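Local coordinates for putative uncharacterized protein PH1780 (Pyrococcus horikoshii, PDB 2YZQ), which is of unknown function but carries four CBS motifs and binds S-adenosylmethionine, which suggests a role in sensing this or a related adenosyl ligand, at residues Met1-Thr13 and Pro103-Tyr116. Numbering follows the deposited sequence.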
loop_
_atom_site.group_PDB
_atom_site.type_symbol
_atom_site.label_atom_id
_atom_site.label_comp_id
_atom_site.label_asym_id
_atom_site.label_seq_id
_atom_site.Cartn_x
_atom_site.Cartn_y
_atom_site.Cartn_z
ATOM N N MET A 1 2.168 15.754 13.338
ATOM C CA MET A 1 0.790 15.411 13.008
ATOM C C MET A 1 0.334 14.176 13.780
ATOM O O MET A 1 0.944 13.166 14.177
ATOM C CB MET A 1 0.650 15.163 11.505
ATOM C CG MET A 1 -0.741 14.727 11.075
ATOM S SD MET A 1 -1.868 16.117 10.851
ATOM C CE MET A 1 -0.708 17.456 10.593
ATOM N N ARG A 2 -0.941 14.354 14.132
ATOM C CA ARG A 2 -1.679 13.348 14.919
ATOM C C ARG A 2 -2.607 12.510 14.059
ATOM O O ARG A 2 -3.093 12.966 13.006
ATOM C CB ARG A 2 -2.443 13.967 16.096
ATOM C CG ARG A 2 -1.507 14.503 17.176
ATOM C CD ARG A 2 -2.271 15.032 18.364
ATOM N NE ARG A 2 -1.453 15.957 19.143
ATOM C CZ ARG A 2 -0.670 15.611 20.163
ATOM N NH1 ARG A 2 -0.589 14.345 20.566
ATOM N NH2 ARG A 2 0.030 16.547 20.798
ATOM N N VAL A 3 -2.765 11.463 14.887
ATOM C CA VAL A 3 -3.639 10.535 14.181
ATOM C C VAL A 3 -5.009 11.126 13.844
ATOM O O VAL A 3 -5.522 10.938 12.737
ATOM C CB VAL A 3 -3.831 9.249 15.014
ATOM C CG1 VAL A 3 -4.938 8.398 14.425
ATOM C CG2 VAL A 3 -2.517 8.461 15.064
ATOM N N LYS A 4 -5.588 11.847 14.801
ATOM C CA LYS A 4 -6.915 12.444 14.636
ATOM C C LYS A 4 -7.096 13.253 13.355
ATOM O O LYS A 4 -8.191 13.309 12.796
ATOM C CB LYS A 4 -7.230 13.338 15.840
ATOM C CG LYS A 4 -6.343 14.569 15.935
ATOM C CD LYS A 4 -6.350 15.170 17.336
ATOM C CE LYS A 4 -7.723 15.690 17.725
ATOM N NZ LYS A 4 -7.721 16.212 19.121
ATOM N N THR A 5 -6.019 13.869 12.884
ATOM C CA THR A 5 -6.080 14.700 11.690
ATOM C C THR A 5 -6.084 13.923 10.380
ATOM O O THR A 5 -6.681 14.352 9.394
ATOM C CB THR A 5 -4.892 15.683 11.664
ATOM O OG1 THR A 5 -4.819 16.375 12.918
ATOM C CG2 THR A 5 -5.052 16.692 10.534
ATOM N N ILE A 6 -5.438 12.766 10.381
ATOM C CA ILE A 6 -5.319 11.968 9.167
ATOM C C ILE A 6 -6.286 10.789 9.060
ATOM O O ILE A 6 -6.580 10.322 7.959
ATOM C CB ILE A 6 -3.860 11.461 9.031
ATOM C CG1 ILE A 6 -2.889 12.635 9.220
ATOM C CG2 ILE A 6 -3.635 10.809 7.672
ATOM C CD1 ILE A 6 -3.126 13.809 8.270
ATOM N N MET A 7 -6.803 10.321 10.192
ATOM C CA MET A 7 -7.716 9.179 10.184
ATOM C C MET A 7 -9.073 9.502 9.571
ATOM O O MET A 7 -9.432 10.667 9.407
ATOM C CB MET A 7 -7.951 8.684 11.613
ATOM C CG MET A 7 -8.714 9.690 12.471
ATOM S SD MET A 7 -8.978 9.120 14.153
ATOM C CE MET A 7 -10.445 10.072 14.619
ATOM N N THR A 8 -9.814 8.455 9.224
ATOM C CA THR A 8 -11.166 8.606 8.700
ATOM C C THR A 8 -12.021 8.328 9.932
ATOM O O THR A 8 -11.911 7.262 10.534
ATOM C CB THR A 8 -11.494 7.555 7.620
ATOM O OG1 THR A 8 -10.738 7.829 6.435
ATOM C CG2 THR A 8 -12.981 7.584 7.281
ATOM N N GLN A 9 -12.863 9.278 10.320
ATOM C CA GLN A 9 -13.677 9.080 11.513
ATOM C C GLN A 9 -14.927 8.232 11.316
ATOM O O GLN A 9 -15.402 8.049 10.200
ATOM C CB GLN A 9 -14.093 10.428 12.099
ATOM C CG GLN A 9 -12.960 11.421 12.231
ATOM C CD GLN A 9 -13.215 12.436 13.316
ATOM O OE1 GLN A 9 -12.827 12.240 14.469
ATOM N NE2 GLN A 9 -13.890 13.524 12.963
ATOM N N ASN A 10 -15.432 7.711 12.431
ATOM C CA ASN A 10 -16.652 6.915 12.470
ATOM C C ASN A 10 -16.730 5.795 11.441
ATOM O O ASN A 10 -17.612 5.779 10.585
ATOM C CB ASN A 10 -17.853 7.845 12.314
ATOM C CG ASN A 10 -17.823 8.992 13.303
ATOM O OD1 ASN A 10 -17.911 8.784 14.513
ATOM N ND2 ASN A 10 -17.688 10.213 12.794
ATOM N N PRO A 11 -15.811 4.829 11.522
ATOM C CA PRO A 11 -15.819 3.717 10.572
ATOM C C PRO A 11 -17.007 2.792 10.793
ATOM O O PRO A 11 -17.462 2.606 11.924
ATOM C CB PRO A 11 -14.498 3.017 10.861
ATOM C CG PRO A 11 -14.361 3.205 12.338
ATOM C CD PRO A 11 -14.721 4.671 12.501
ATOM N N VAL A 12 -17.517 2.224 9.708
ATOM C CA VAL A 12 -18.621 1.290 9.818
ATOM C C VAL A 12 -18.003 0.028 10.406
ATOM O O VAL A 12 -16.943 -0.419 9.963
ATOM C CB VAL A 12 -19.245 0.984 8.439
ATOM C CG1 VAL A 12 -20.090 2.162 7.983
ATOM C CG2 VAL A 12 -18.153 0.710 7.423
ATOM N N THR A 13 -18.648 -0.526 11.423
ATOM C CA THR A 13 -18.139 -1.723 12.076
ATOM C C THR A 13 -19.138 -2.861 11.977
ATOM O O THR A 13 -20.262 -2.680 11.510
ATOM C CB THR A 13 -17.868 -1.466 13.568
ATOM O OG1 THR A 13 -19.106 -1.185 14.230
ATOM C CG2 THR A 13 -16.922 -0.285 13.747
ATOM N N PRO A 103 -13.837 1.650 18.661
ATOM C CA PRO A 103 -13.354 2.264 17.418
ATOM C C PRO A 103 -13.985 3.616 17.100
ATOM O O PRO A 103 -15.210 3.734 17.021
ATOM C CB PRO A 103 -13.695 1.215 16.354
ATOM C CG PRO A 103 -13.748 -0.072 17.127
ATOM C CD PRO A 103 -14.459 0.343 18.386
ATOM N N VAL A 104 -13.145 4.629 16.916
ATOM C CA VAL A 104 -13.624 5.966 16.578
ATOM C C VAL A 104 -13.040 6.427 15.248
ATOM O O VAL A 104 -13.388 7.490 14.741
ATOM C CB VAL A 104 -13.267 7.004 17.672
ATOM C CG1 VAL A 104 -13.992 6.659 18.967
ATOM C CG2 VAL A 104 -11.767 7.044 17.892
ATOM N N GLY A 105 -12.153 5.619 14.676
ATOM C CA GLY A 105 -11.560 5.982 13.405
ATOM C C GLY A 105 -10.698 4.862 12.862
ATOM O O GLY A 105 -10.446 3.878 13.552
ATOM N N ILE A 106 -10.277 5.012 11.611
ATOM C CA ILE A 106 -9.410 4.046 10.953
ATOM C C ILE A 106 -8.363 4.855 10.198
ATOM O O ILE A 106 -8.682 5.858 9.557
ATOM C CB ILE A 106 -10.184 3.160 9.951
ATOM C CG1 ILE A 106 -11.169 2.258 10.697
ATOM C CG2 ILE A 106 -9.201 2.311 9.136
ATOM C CD1 ILE A 106 -10.518 1.318 11.700
ATOM N N LEU A 107 -7.111 4.430 10.291
ATOM C CA LEU A 107 -6.026 5.127 9.614
ATOM C C LEU A 107 -5.266 4.134 8.752
ATOM O O LEU A 107 -4.742 3.146 9.257
ATOM C CB LEU A 107 -5.075 5.741 10.637
ATOM C CG LEU A 107 -3.814 6.407 10.080
ATOM C CD1 LEU A 107 -4.193 7.670 9.312
ATOM C CD2 LEU A 107 -2.869 6.739 11.220
ATOM N N THR A 108 -5.210 4.400 7.453
ATOM C CA THR A 108 -4.510 3.507 6.536
ATOM C C THR A 108 -3.245 4.143 5.987
ATOM O O THR A 108 -3.008 5.335 6.152
ATOM C CB THR A 108 -5.382 3.140 5.324
ATOM O OG1 THR A 108 -5.534 4.287 4.478
ATOM C CG2 THR A 108 -6.751 2.668 5.777
ATOM N N VAL A 109 -2.428 3.325 5.333
ATOM C CA VAL A 109 -1.208 3.822 4.720
ATOM C C VAL A 109 -1.634 4.828 3.656
ATOM O O VAL A 109 -1.010 5.876 3.495
ATOM C CB VAL A 109 -0.413 2.683 4.050
ATOM C CG1 VAL A 109 0.724 3.263 3.224
ATOM C CG2 VAL A 109 0.138 1.747 5.111
ATOM N N GLY A 110 -2.709 4.498 2.947
ATOM C CA GLY A 110 -3.222 5.380 1.911
ATOM C C GLY A 110 -3.560 6.752 2.466
ATOM O O GLY A 110 -3.255 7.772 1.847
ATOM N N ASP A 111 -4.188 6.780 3.638
ATOM C CA ASP A 111 -4.551 8.047 4.264
ATOM C C ASP A 111 -3.315 8.885 4.549
ATOM O O ASP A 111 -3.312 10.097 4.337
ATOM C CB ASP A 111 -5.292 7.825 5.587
ATOM C CG ASP A 111 -6.641 7.167 5.409
ATOM O OD1 ASP A 111 -7.339 7.470 4.419
ATOM O OD2 ASP A 111 -7.014 6.355 6.284
ATOM N N ILE A 112 -2.266 8.241 5.048
ATOM C CA ILE A 112 -1.043 8.958 5.368
ATOM C C ILE A 112 -0.426 9.551 4.103
ATOM O O ILE A 112 0.026 10.687 4.106
ATOM C CB ILE A 112 -0.037 8.034 6.087
ATOM C CG1 ILE A 112 -0.621 7.619 7.443
ATOM C CG2 ILE A 112 1.298 8.748 6.267
ATOM C CD1 ILE A 112 0.263 6.710 8.261
ATOM N N ILE A 113 -0.431 8.787 3.019
ATOM C CA ILE A 113 0.128 9.269 1.760
ATOM C C ILE A 113 -0.669 10.441 1.181
ATOM O O ILE A 113 -0.115 11.507 0.900
ATOM C CB ILE A 113 0.156 8.147 0.694
ATOM C CG1 ILE A 113 1.049 6.997 1.166
ATOM C CG2 ILE A 113 0.627 8.707 -0.649
ATOM C CD1 ILE A 113 2.447 7.408 1.534
ATOM N N ARG A 114 -1.970 10.235 1.018
ATOM C CA ARG A 114 -2.853 11.238 0.427
ATOM C C ARG A 114 -3.172 12.475 1.263
ATOM O O ARG A 114 -3.206 13.590 0.736
ATOM C CB ARG A 114 -4.168 10.569 0.015
ATOM C CG ARG A 114 -4.012 9.494 -1.051
ATOM C CD ARG A 114 -5.278 8.663 -1.194
ATOM N NE ARG A 114 -5.531 7.860 0.001
ATOM C CZ ARG A 114 -6.502 6.960 0.109
ATOM N NH1 ARG A 114 -7.325 6.741 -0.909
ATOM N NH2 ARG A 114 -6.647 6.270 1.233
ATOM N N ARG A 115 -3.405 12.283 2.556
ATOM C CA ARG A 115 -3.769 13.395 3.431
ATOM C C ARG A 115 -2.615 14.062 4.157
ATOM O O ARG A 115 -2.743 15.195 4.623
ATOM C CB ARG A 115 -4.790 12.919 4.464
ATOM C CG ARG A 115 -6.059 12.344 3.865
ATOM C CD ARG A 115 -6.913 11.655 4.925
ATOM N NE ARG A 115 -8.138 11.105 4.345
ATOM C CZ ARG A 115 -8.981 10.302 4.986
ATOM N NH1 ARG A 115 -8.741 9.941 6.240
ATOM N NH2 ARG A 115 -10.070 9.856 4.369
ATOM N N TYR A 116 -1.484 13.372 4.248
ATOM C CA TYR A 116 -0.344 13.920 4.962
ATOM C C TYR A 116 0.885 14.198 4.098
ATOM O O TYR A 116 1.205 15.355 3.824
ATOM C CB TYR A 116 0.015 12.979 6.115
ATOM C CG TYR A 116 1.121 13.477 7.010
ATOM C CD1 TYR A 116 1.013 14.698 7.674
ATOM C CD2 TYR A 116 2.268 12.712 7.217
ATOM C CE1 TYR A 116 2.018 15.145 8.524
ATOM C CE2 TYR A 116 3.275 13.148 8.065
ATOM C CZ TYR A 116 3.145 14.365 8.715
ATOM O OH TYR A 116 4.140 14.800 9.562
HETATM O O HOH W 1 4.242 14.098 12.120
HETATM O O HOH W 2 -9.451 5.465 6.236
HETATM O O HOH W 3 -13.825 10.073 15.941
HETATM O O HOH W 4 -17.093 4.111 14.546
#
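R115 reaches from helix 109-117 to I6 and T8, where helix 3-6 gives way to strand 8-9. R115 CB lies 4.0 Å from I6 CG2. With CG anti to the carbonyl carbon (chi1 -58°) and the chain extended from there to NE, CD passes beside I6 O, and R115 NH1 then bonds I6 O at 2.8 Å, the oxygen lying nearly in the guanidinium plane. NH1 and NH2 together grip T8 OG1 end-on (R115 NH1 to T8 OG1 2.9 Å), although both bonds are bent, with angles near 140° at the hydrogen. D111 OD1 sits over one face of the guanidinium, 3.4 Å from R115 NH1, and contributes charge alone; D111 also forms a capping box with T108 at the start of the helix. A water joins T8 OG1 to D111 OD2, so the hydroxyl is bonded to R115 directly and to D111 through the water. A valine in place of T8 would probably leave NH1 and NH2 of R115 without their shared acceptor and break the water link to D111.

Next to this polar cluster, I6 fits as a knob among D111, I112, R115 and Y116, with I6 CG2 3.6 Å from L107 CD1. M1 lays CB against Y116 CE1, and its sulfur makes an oblique Met-aromatic contact with the ring, whose hydroxyl bonds Y123. At T8 the backbone takes over: an almost straight bond from T8 N to I106 O (2.9 Å) and its return from I106 N to T8 O pair the strands antiparallel, and P11 CB presses tightly on I106 CG1 (3.4 Å). Strand 8-9 thus edges the sheet beside 103-108, which pairs antiparallel with 93-97 on its other side, with a classic bulge where V104 and G105 both face V96. Helix 79-89 packs on M1, I6, L107 and Y116; the contact thereby joins the first CBS motif to the second.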